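Long-range contacts in putative ferredoxin--NADP reductase (Plasmodium falciparum 3D7, PDB 2OK8), which probably transfers electrons between NADP(H) and ferredoxin through a bound FAD, and may support the last step of isoprenoid precursor synthesis: residues 37-42 against 109-114; 48-53 against 185-190. All coordinates share one frame; numbering follows the deposited sequence.

Interaction 1 (37-42 against 109-114); sequences HLEINH and NNMENL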
ATOM      1  N   HIS A  37     -20.144  -7.309 -10.886  1.00 24.74           N
ATOM      2  CA  HIS A  37     -20.861  -6.141 -10.416  1.00 22.73           C
ATOM      3  C   HIS A  37     -21.321  -6.456  -8.990  1.00 24.12           C
ATOM      4  O   HIS A  37     -21.995  -7.457  -8.748  1.00 24.88           O
ATOM      5  CB  HIS A  37     -22.061  -5.920 -11.333  1.00 22.73           C
ATOM      6  CG  HIS A  37     -23.060  -4.937 -10.818  1.00 19.83           C
ATOM      7  ND1 HIS A  37     -23.005  -3.596 -11.128  1.00 27.69           N
ATOM      8  CD2 HIS A  37     -24.161  -5.103 -10.050  1.00 18.50           C
ATOM      9  CE1 HIS A  37     -24.023  -2.973 -10.560  1.00 22.66           C
ATOM     10  NE2 HIS A  37     -24.737  -3.863  -9.897  1.00 19.67           N
ATOM     11  N   LEU A  38     -20.927  -5.609  -8.047  1.00 24.03           N
ATOM     12  CA  LEU A  38     -21.330  -5.758  -6.665  1.00 24.84           C
ATOM     13  C   LEU A  38     -22.294  -4.663  -6.316  1.00 24.64           C
ATOM     14  O   LEU A  38     -21.996  -3.501  -6.531  1.00 25.83           O
ATOM     15  CB  LEU A  38     -20.134  -5.621  -5.728  1.00 25.67           C
ATOM     16  CG  LEU A  38     -18.927  -6.534  -5.746  1.00 26.65           C
ATOM     17  CD1 LEU A  38     -18.062  -6.095  -4.579  1.00 28.90           C
ATOM     18  CD2 LEU A  38     -19.326  -7.980  -5.579  1.00 38.00           C
ATOM     19  N   GLU A  39     -23.455  -5.035  -5.787  1.00 28.88           N
ATOM     20  CA  GLU A  39     -24.372  -4.055  -5.239  1.00 31.43           C
ATOM     21  C   GLU A  39     -24.199  -4.041  -3.716  1.00 27.32           C
ATOM     22  O   GLU A  39     -24.231  -5.074  -3.071  1.00 24.12           O
ATOM     23  CB  GLU A  39     -25.811  -4.356  -5.656  1.00 31.61           C
ATOM     24  CG  GLU A  39     -26.769  -3.177  -5.429  1.00 37.64           C
ATOM     25  CD  GLU A  39     -28.202  -3.495  -5.831  1.00 43.47           C
ATOM     26  OE1 GLU A  39     -28.430  -4.597  -6.386  1.00 59.29           O
ATOM     27  OE2 GLU A  39     -29.099  -2.647  -5.600  1.00 53.40           O
ATOM     28  N   ILE A  40     -23.996  -2.860  -3.152  1.00 26.75           N
ATOM     29  CA  ILE A  40     -23.527  -2.747  -1.776  1.00 28.41           C
ATOM     30  C   ILE A  40     -24.451  -1.846  -0.985  1.00 29.75           C
ATOM     31  O   ILE A  40     -24.666  -0.689  -1.358  1.00 30.90           O
ATOM     32  CB  ILE A  40     -22.074  -2.179  -1.702  1.00 28.96           C
ATOM     33  CG1 ILE A  40     -21.045  -3.206  -2.205  1.00 21.09           C
ATOM     34  CG2 ILE A  40     -21.749  -1.727  -0.271  1.00 27.45           C
ATOM     35  CD1 ILE A  40     -19.669  -2.580  -2.586  1.00 25.76           C
ATOM     36  N   ASN A  41     -25.000  -2.400   0.095  1.00 30.58           N
ATOM     37  CA  ASN A  41     -25.855  -1.671   1.020  1.00 33.60           C
ATOM     38  C   ASN A  41     -24.978  -0.934   2.008  1.00 31.01           C
ATOM     39  O   ASN A  41     -24.279  -1.551   2.803  1.00 31.31           O
ATOM     40  CB  ASN A  41     -26.793  -2.655   1.757  1.00 36.44           C
ATOM     41  CG  ASN A  41     -27.738  -1.974   2.767  1.00 35.52           C
ATOM     42  OD1 ASN A  41     -27.896  -0.750   2.805  1.00 36.35           O
ATOM     43  ND2 ASN A  41     -28.386  -2.796   3.579  1.00 37.98           N
ATOM     44  N   HIS A  42     -25.025   0.387   1.953  1.00 31.98           N
ATOM     45  CA  HIS A  42     -24.226   1.221   2.832  1.00 31.59           C
ATOM     46  C   HIS A  42     -25.075   2.042   3.808  1.00 35.68           C
ATOM     47  O   HIS A  42     -24.566   2.958   4.473  1.00 34.85           O
ATOM     48  CB  HIS A  42     -23.293   2.108   2.011  1.00 28.75           C
ATOM     49  CG  HIS A  42     -23.989   3.045   1.073  1.00 26.48           C
ATOM     50  ND1 HIS A  42     -24.138   4.387   1.343  1.00 28.11           N
ATOM     51  CD2 HIS A  42     -24.513   2.852  -0.159  1.00 30.51           C
ATOM     52  CE1 HIS A  42     -24.747   4.979   0.331  1.00 22.43           C
ATOM     53  NE2 HIS A  42     -24.987   4.069  -0.594  1.00 26.71           N
ATOM     54  N   ASN A 109     -25.768   8.673  -7.399  1.00 37.98           N
ATOM     55  CA  ASN A 109     -26.217   9.218  -6.101  1.00 40.33           C
ATOM     56  C   ASN A 109     -27.577   8.814  -5.560  1.00 41.19           C
ATOM     57  O   ASN A 109     -27.707   8.503  -4.375  1.00 42.12           O
ATOM     58  CB  ASN A 109     -26.224  10.752  -6.162  1.00 39.35           C
ATOM     59  CG  ASN A 109     -24.984  11.340  -5.609  1.00 39.18           C
ATOM     60  OD1 ASN A 109     -24.651  12.490  -5.877  1.00 47.23           O
ATOM     61  ND2 ASN A 109     -24.271  10.552  -4.818  1.00 48.90           N
ATOM     62  N   ASN A 110     -28.598   8.885  -6.405  1.00 43.20           N
ATOM     63  CA  ASN A 110     -29.965   8.667  -5.933  1.00 48.03           C
ATOM     64  C   ASN A 110     -30.420   7.233  -5.940  1.00 46.84           C
ATOM     65  O   ASN A 110     -31.571   6.965  -5.606  1.00 48.43           O
ATOM     66  CB  ASN A 110     -30.978   9.574  -6.640  1.00 49.58           C
ATOM     67  CG  ASN A 110     -30.391  10.277  -7.826  1.00 55.91           C
ATOM     68  OD1 ASN A 110     -30.112  11.473  -7.759  1.00 61.20           O
ATOM     69  ND2 ASN A 110     -30.165   9.537  -8.916  1.00 59.01           N
ATOM     70  N   MET A 111     -29.522   6.319  -6.317  1.00 48.67           N
ATOM     71  CA  MET A 111     -29.723   4.901  -6.038  1.00 51.98           C
ATOM     72  C   MET A 111     -29.499   4.689  -4.539  1.00 48.28           C
ATOM     73  O   MET A 111     -28.663   5.357  -3.930  1.00 46.04           O
ATOM     74  CB  MET A 111     -28.781   4.014  -6.871  1.00 50.24           C
ATOM     75  CG  MET A 111     -29.182   2.517  -6.858  1.00 57.09           C
ATOM     76  SD  MET A 111     -28.315   1.406  -8.011  1.00 64.92           S
ATOM     77  CE  MET A 111     -27.286   0.386  -6.952  1.00 48.08           C
ATOM     78  N   GLU A 112     -30.260   3.775  -3.947  1.00 47.98           N
ATOM     79  CA  GLU A 112     -30.138   3.473  -2.528  1.00 47.70           C
ATOM     80  C   GLU A 112     -28.811   2.792  -2.190  1.00 44.87           C
ATOM     81  O   GLU A 112     -28.093   3.221  -1.286  1.00 43.63           O
ATOM     82  CB  GLU A 112     -31.295   2.593  -2.072  1.00 49.21           C
ATOM     83  CG  GLU A 112     -32.524   3.380  -1.681  1.00 64.94           C
ATOM     84  CD  GLU A 112     -33.115   2.902  -0.371  1.00 74.79           C
ATOM     85  OE1 GLU A 112     -32.737   1.795   0.079  1.00 78.25           O
ATOM     86  OE2 GLU A 112     -33.945   3.639   0.209  1.00 75.99           O
ATOM     87  N   ASN A 113     -28.525   1.711  -2.908  1.00 40.32           N
ATOM     88  CA  ASN A 113     -27.265   1.009  -2.812  1.00 36.74           C
ATOM     89  C   ASN A 113     -26.238   1.636  -3.750  1.00 35.08           C
ATOM     90  O   ASN A 113     -26.579   2.482  -4.580  1.00 33.33           O
ATOM     91  CB  ASN A 113     -27.473  -0.465  -3.148  1.00 34.35           C
ATOM     92  CG  ASN A 113     -28.398  -1.170  -2.159  1.00 36.45           C
ATOM     93  OD1 ASN A 113     -28.580  -0.724  -1.029  1.00 41.23           O
ATOM     94  ND2 ASN A 113     -28.975  -2.284  -2.583  1.00 39.99           N
ATOM     95  N   LEU A 114     -24.978   1.248  -3.595  1.00 31.92           N
ATOM     96  CA  LEU A 114     -23.954   1.638  -4.545  1.00 29.13           C
ATOM     97  C   LEU A 114     -23.485   0.406  -5.276  1.00 27.07           C
ATOM     98  O   LEU A 114     -23.672  -0.725  -4.806  1.00 24.17           O
ATOM     99  CB  LEU A 114     -22.777   2.408  -3.890  1.00 27.69           C
ATOM    100  CG  LEU A 114     -21.742   1.785  -2.948  1.00 29.75           C
ATOM    101  CD1 LEU A 114     -20.636   1.053  -3.689  1.00 26.08           C
ATOM    102  CD2 LEU A 114     -21.131   2.882  -2.125  1.00 32.15           C
TER
HETATM  103  O   HOH W   1     -30.327   0.179  -4.779  1.00 55.30           O
HETATM  104  O   HOH W   2     -27.257   1.760   1.014  1.00 47.80           O
HETATM  105  O   HOH W   3     -25.695   4.951  -3.587  1.00 39.88           O

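Interaction 2 (48-53 against 185-190); sequences YLEGHT and YISFLK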
ATOM      1  N   TYR A  48     -21.013  10.227  -2.085  1.00 28.55           N
ATOM      2  CA  TYR A  48     -20.178  10.325  -3.268  1.00 28.47           C
ATOM      3  C   TYR A  48     -20.825  11.143  -4.363  1.00 27.31           C
ATOM      4  O   TYR A  48     -22.037  11.255  -4.424  1.00 25.21           O
ATOM      5  CB  TYR A  48     -19.815   8.918  -3.780  1.00 27.25           C
ATOM      6  CG  TYR A  48     -20.987   8.071  -4.228  1.00 28.52           C
ATOM      7  CD1 TYR A  48     -21.741   7.340  -3.311  1.00 27.11           C
ATOM      8  CD2 TYR A  48     -21.329   7.988  -5.576  1.00 28.62           C
ATOM      9  CE1 TYR A  48     -22.806   6.548  -3.733  1.00 22.08           C
ATOM     10  CE2 TYR A  48     -22.390   7.212  -6.004  1.00 16.48           C
ATOM     11  CZ  TYR A  48     -23.112   6.485  -5.087  1.00 23.29           C
ATOM     12  OH  TYR A  48     -24.161   5.712  -5.533  1.00 28.03           O
ATOM     13  N   LEU A  49     -19.995  11.727  -5.213  1.00 29.62           N
ATOM     14  CA  LEU A  49     -20.443  12.257  -6.502  1.00 29.28           C
ATOM     15  C   LEU A  49     -20.149  11.230  -7.591  1.00 28.40           C
ATOM     16  O   LEU A  49     -19.267  10.383  -7.452  1.00 29.26           O
ATOM     17  CB  LEU A  49     -19.740  13.581  -6.825  1.00 29.04           C
ATOM     18  CG  LEU A  49     -19.822  14.694  -5.768  1.00 34.26           C
ATOM     19  CD1 LEU A  49     -18.829  15.807  -6.074  1.00 35.97           C
ATOM     20  CD2 LEU A  49     -21.244  15.253  -5.628  1.00 28.49           C
ATOM     21  N   GLU A  50     -20.900  11.299  -8.677  1.00 29.46           N
ATOM     22  CA  GLU A  50     -20.598  10.530  -9.877  1.00 27.17           C
ATOM     23  C   GLU A  50     -19.126  10.748 -10.276  1.00 26.34           C
ATOM     24  O   GLU A  50     -18.636  11.886 -10.278  1.00 25.99           O
ATOM     25  CB  GLU A  50     -21.538  10.968 -11.000  1.00 26.24           C
ATOM     26  CG  GLU A  50     -22.996  10.564 -10.784  1.00 34.39           C
ATOM     27  CD  GLU A  50     -23.729  11.361  -9.675  1.00 45.08           C
ATOM     28  OE1 GLU A  50     -23.398  12.552  -9.436  1.00 34.30           O
ATOM     29  OE2 GLU A  50     -24.650  10.780  -9.047  1.00 42.93           O
ATOM     30  N   GLY A  51     -18.419   9.659 -10.584  1.00 27.28           N
ATOM     31  CA  GLY A  51     -16.977   9.718 -10.904  1.00 23.42           C
ATOM     32  C   GLY A  51     -16.048   9.335  -9.755  1.00 25.76           C
ATOM     33  O   GLY A  51     -14.873   9.045  -9.968  1.00 25.57           O
ATOM     34  N   HIS A  52     -16.571   9.318  -8.532  1.00 24.97           N
ATOM     35  CA  HIS A  52     -15.760   8.999  -7.368  1.00 26.36           C
ATOM     36  C   HIS A  52     -15.482   7.512  -7.298  1.00 26.51           C
ATOM     37  O   HIS A  52     -16.246   6.696  -7.816  1.00 27.36           O
ATOM     38  CB  HIS A  52     -16.459   9.437  -6.065  1.00 25.05           C
ATOM     39  CG  HIS A  52     -16.243  10.875  -5.707  1.00 25.91           C
ATOM     40  ND1 HIS A  52     -17.191  11.624  -5.043  1.00 26.18           N
ATOM     41  CD2 HIS A  52     -15.185  11.697  -5.906  1.00 29.26           C
ATOM     42  CE1 HIS A  52     -16.728  12.847  -4.855  1.00 27.43           C
ATOM     43  NE2 HIS A  52     -15.516  12.921  -5.375  1.00 30.22           N
ATOM     44  N   THR A  53     -14.393   7.163  -6.629  1.00 25.43           N
ATOM     45  CA  THR A  53     -14.119   5.781  -6.313  1.00 25.69           C
ATOM     46  C   THR A  53     -14.416   5.530  -4.836  1.00 26.28           C
ATOM     47  O   THR A  53     -14.564   6.456  -4.040  1.00 24.59           O
ATOM     48  CB  THR A  53     -12.648   5.412  -6.591  1.00 27.70           C
ATOM     49  OG1 THR A  53     -11.804   6.332  -5.898  1.00 30.78           O
ATOM     50  CG2 THR A  53     -12.326   5.451  -8.104  1.00 20.89           C
ATOM     51  N   TYR A 185     -18.408   6.210 -16.232  1.00 23.29           N
ATOM     52  CA  TYR A 185     -19.232   6.770 -17.299  1.00 21.08           C
ATOM     53  C   TYR A 185     -20.668   6.288 -17.211  1.00 20.93           C
ATOM     54  O   TYR A 185     -21.597   6.979 -17.621  1.00 22.55           O
ATOM     55  CB  TYR A 185     -18.628   6.424 -18.649  1.00 18.17           C
ATOM     56  CG  TYR A 185     -17.220   6.920 -18.813  1.00 16.70           C
ATOM     57  CD1 TYR A 185     -16.839   8.198 -18.364  1.00 19.32           C
ATOM     58  CD2 TYR A 185     -16.253   6.119 -19.424  1.00 17.72           C
ATOM     59  CE1 TYR A 185     -15.515   8.654 -18.525  1.00 17.89           C
ATOM     60  CE2 TYR A 185     -14.948   6.563 -19.585  1.00 13.87           C
ATOM     61  CZ  TYR A 185     -14.582   7.828 -19.132  1.00 13.57           C
ATOM     62  OH  TYR A 185     -13.283   8.248 -19.331  1.00 21.45           O
ATOM     63  N   ILE A 186     -20.838   5.103 -16.649  1.00 22.27           N
ATOM     64  CA  ILE A 186     -22.145   4.558 -16.363  1.00 21.99           C
ATOM     65  C   ILE A 186     -22.849   5.473 -15.393  1.00 24.01           C
ATOM     66  O   ILE A 186     -24.005   5.799 -15.607  1.00 28.70           O
ATOM     67  CB  ILE A 186     -22.067   3.110 -15.806  1.00 20.60           C
ATOM     68  CG1 ILE A 186     -21.368   2.203 -16.808  1.00 20.31           C
ATOM     69  CG2 ILE A 186     -23.448   2.563 -15.507  1.00 20.20           C
ATOM     70  CD1 ILE A 186     -21.882   2.335 -18.267  1.00 24.77           C
ATOM     71  N   SER A 187     -22.143   5.906 -14.347  1.00 25.01           N
ATOM     72  CA  SER A 187     -22.717   6.821 -13.355  1.00 23.95           C
ATOM     73  C   SER A 187     -22.935   8.224 -13.924  1.00 23.85           C
ATOM     74  O   SER A 187     -23.911   8.882 -13.589  1.00 26.53           O
ATOM     75  CB  SER A 187     -21.890   6.854 -12.054  1.00 21.73           C
ATOM     76  OG  SER A 187     -20.689   7.589 -12.181  1.00 27.33           O
ATOM     77  N   PHE A 188     -22.032   8.666 -14.796  1.00 23.02           N
ATOM     78  CA  PHE A 188     -22.195   9.928 -15.518  1.00 23.16           C
ATOM     79  C   PHE A 188     -23.475   9.918 -16.336  1.00 25.46           C
ATOM     80  O   PHE A 188     -24.238  10.878 -16.306  1.00 28.28           O
ATOM     81  CB  PHE A 188     -21.011  10.195 -16.456  1.00 23.25           C
ATOM     82  CG  PHE A 188     -19.736  10.617 -15.765  1.00 23.15           C
ATOM     83  CD1 PHE A 188     -18.590  10.847 -16.518  1.00 14.92           C
ATOM     84  CD2 PHE A 188     -19.671  10.784 -14.374  1.00 20.37           C
ATOM     85  CE1 PHE A 188     -17.407  11.243 -15.913  1.00 17.29           C
ATOM     86  CE2 PHE A 188     -18.485  11.184 -13.764  1.00 17.36           C
ATOM     87  CZ  PHE A 188     -17.355  11.407 -14.531  1.00 20.71           C
ATOM     88  N   LEU A 189     -23.700   8.834 -17.071  1.00 28.69           N
ATOM     89  CA  LEU A 189     -24.887   8.692 -17.921  1.00 29.90           C
ATOM     90  C   LEU A 189     -26.172   8.641 -17.103  1.00 31.07           C
ATOM     91  O   LEU A 189     -27.132   9.341 -17.407  1.00 32.12           O
ATOM     92  CB  LEU A 189     -24.775   7.437 -18.800  1.00 28.64           C
ATOM     93  CG  LEU A 189     -23.664   7.380 -19.862  1.00 31.19           C
ATOM     94  CD1 LEU A 189     -23.641   6.019 -20.572  1.00 24.82           C
ATOM     95  CD2 LEU A 189     -23.758   8.537 -20.858  1.00 25.41           C
ATOM     96  N   LYS A 190     -26.184   7.798 -16.072  1.00 32.74           N
ATOM     97  CA  LYS A 190     -27.318   7.717 -15.141  1.00 34.94           C
ATOM     98  C   LYS A 190     -27.672   9.070 -14.539  1.00 35.24           C
ATOM     99  O   LYS A 190     -28.845   9.368 -14.368  1.00 38.91           O
ATOM    100  CB  LYS A 190     -27.065   6.696 -14.029  1.00 31.41           C
ATOM    101  CG  LYS A 190     -27.115   5.253 -14.479  1.00 29.77           C
ATOM    102  CD  LYS A 190     -26.608   4.365 -13.366  1.00 30.40           C
ATOM    103  CE  LYS A 190     -26.784   2.879 -13.669  1.00 34.02           C
ATOM    104  NZ  LYS A 190     -25.853   2.050 -12.790  1.00 35.12           N
TER

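Interaction 1 (37-42 against 109-114)
The imidazole of His42 packs against Leu114, whose CD2 lies over one ring face, 3.9 Å from His42 CD2. Water 2 sits over the opposite face, offset toward the rim. Ile40 O lies in the ring plane at the edge. ND1 of His42 bonds to Phe46 N, which fixes the turn of the ring. Two more flat groups meet where Glu39 faces Asn113, their carboxylate and amide planes 66° apart. Asn113 ND2 donates to Glu39 OE2 at 3.0 Å and meets it from above the carboxylate plane, 56° out of it. An extended Glu39 chain, its CG opposite the backbone N (chi1 -165°), carries OE2 across to the amide. Water 1 joins the same OE2 to Asn113 N. Ile40 and Leu114 form an antiparallel hydrogen-bonded pair, with Ile40 N 2.7 Å from Leu114 O and Leu114 N 3.0 Å from Ile40 O. Their side chains lie side by side on one sheet face, Ile40 CD1 3.9 Å from Leu114 CD1. This pair joins strand 35-41 to the start of strand 114-123 in the antiparallel FAD-binding barrel. Strand 16-25 flanks 35-41 on its other side, and Ile151 and Leu153 of strand 150-157 pack on Ile40 and Leu114.

Interaction 2 (48-53 against 185-190)
Glu50 and Gly51 rest on Ser187 and Phe188, consecutive residues of the helix. CG of Glu50 lies 3.4 Å from Ser187 O, and CB of Glu50 is 3.7 Å from Ser187 OG. Gly51 N makes a weak hydrogen bond to Ser187 OG, long at 3.5 Å. The Phe188 ring turns its edge to the carbonyl of Glu50. Its CE2 is 3.6 Å from Glu50 O and 3.5 Å from Gly51 N. With CG beside its own backbone N (chi1 -74°), Phe188 brings this edge up to the turn. Ser187 OG has its stronger partner in Pro184 O, within the same helix. Glu50 bends at chi2 (72°), and its carboxylate turns away from the helix so that OE2 accepts from Asn109 N. Leu49 to His52 form a type II turn with Gly51 in its third position. The turn is closed by His52 N to Leu49 O, and His52 ND1 accepts from Leu49 N at 2.8 Å. The contact sets a turn of the FAD-binding domain, just before strand 53-56, against helix 183-192 of the NAD-binding domain; the residues that touch are all buried. Phe188 meets Tyr282 of strand 280-285 edge-to-face, and Leu189 packs on helix 226-235.

In the fold
Of the segments, 37-42 on strand 35-41 comes first and the turn at 48-53 soon after. The chain then passes through strands 53-56 and 101-104 and returns at 109-114, where interaction 1 closes its loop within the FAD-binding domain. Interaction 2 closes later, when helix 183-192 of the NAD-binding domain reaches the turn. The segments alternate along the chain, so the two loops cross. The contact centres are about 12 Å apart. The segments 48-53 and 109-114 also touch directly: Leu114 CB packs 3.9 Å from Tyr48 OH. Together the two contacts tie strand 35-41 of the barrel, by way of its connecting loops, to helix 183-192 across the domain interface. Thr53, at the end of 48-53, touches the FAD.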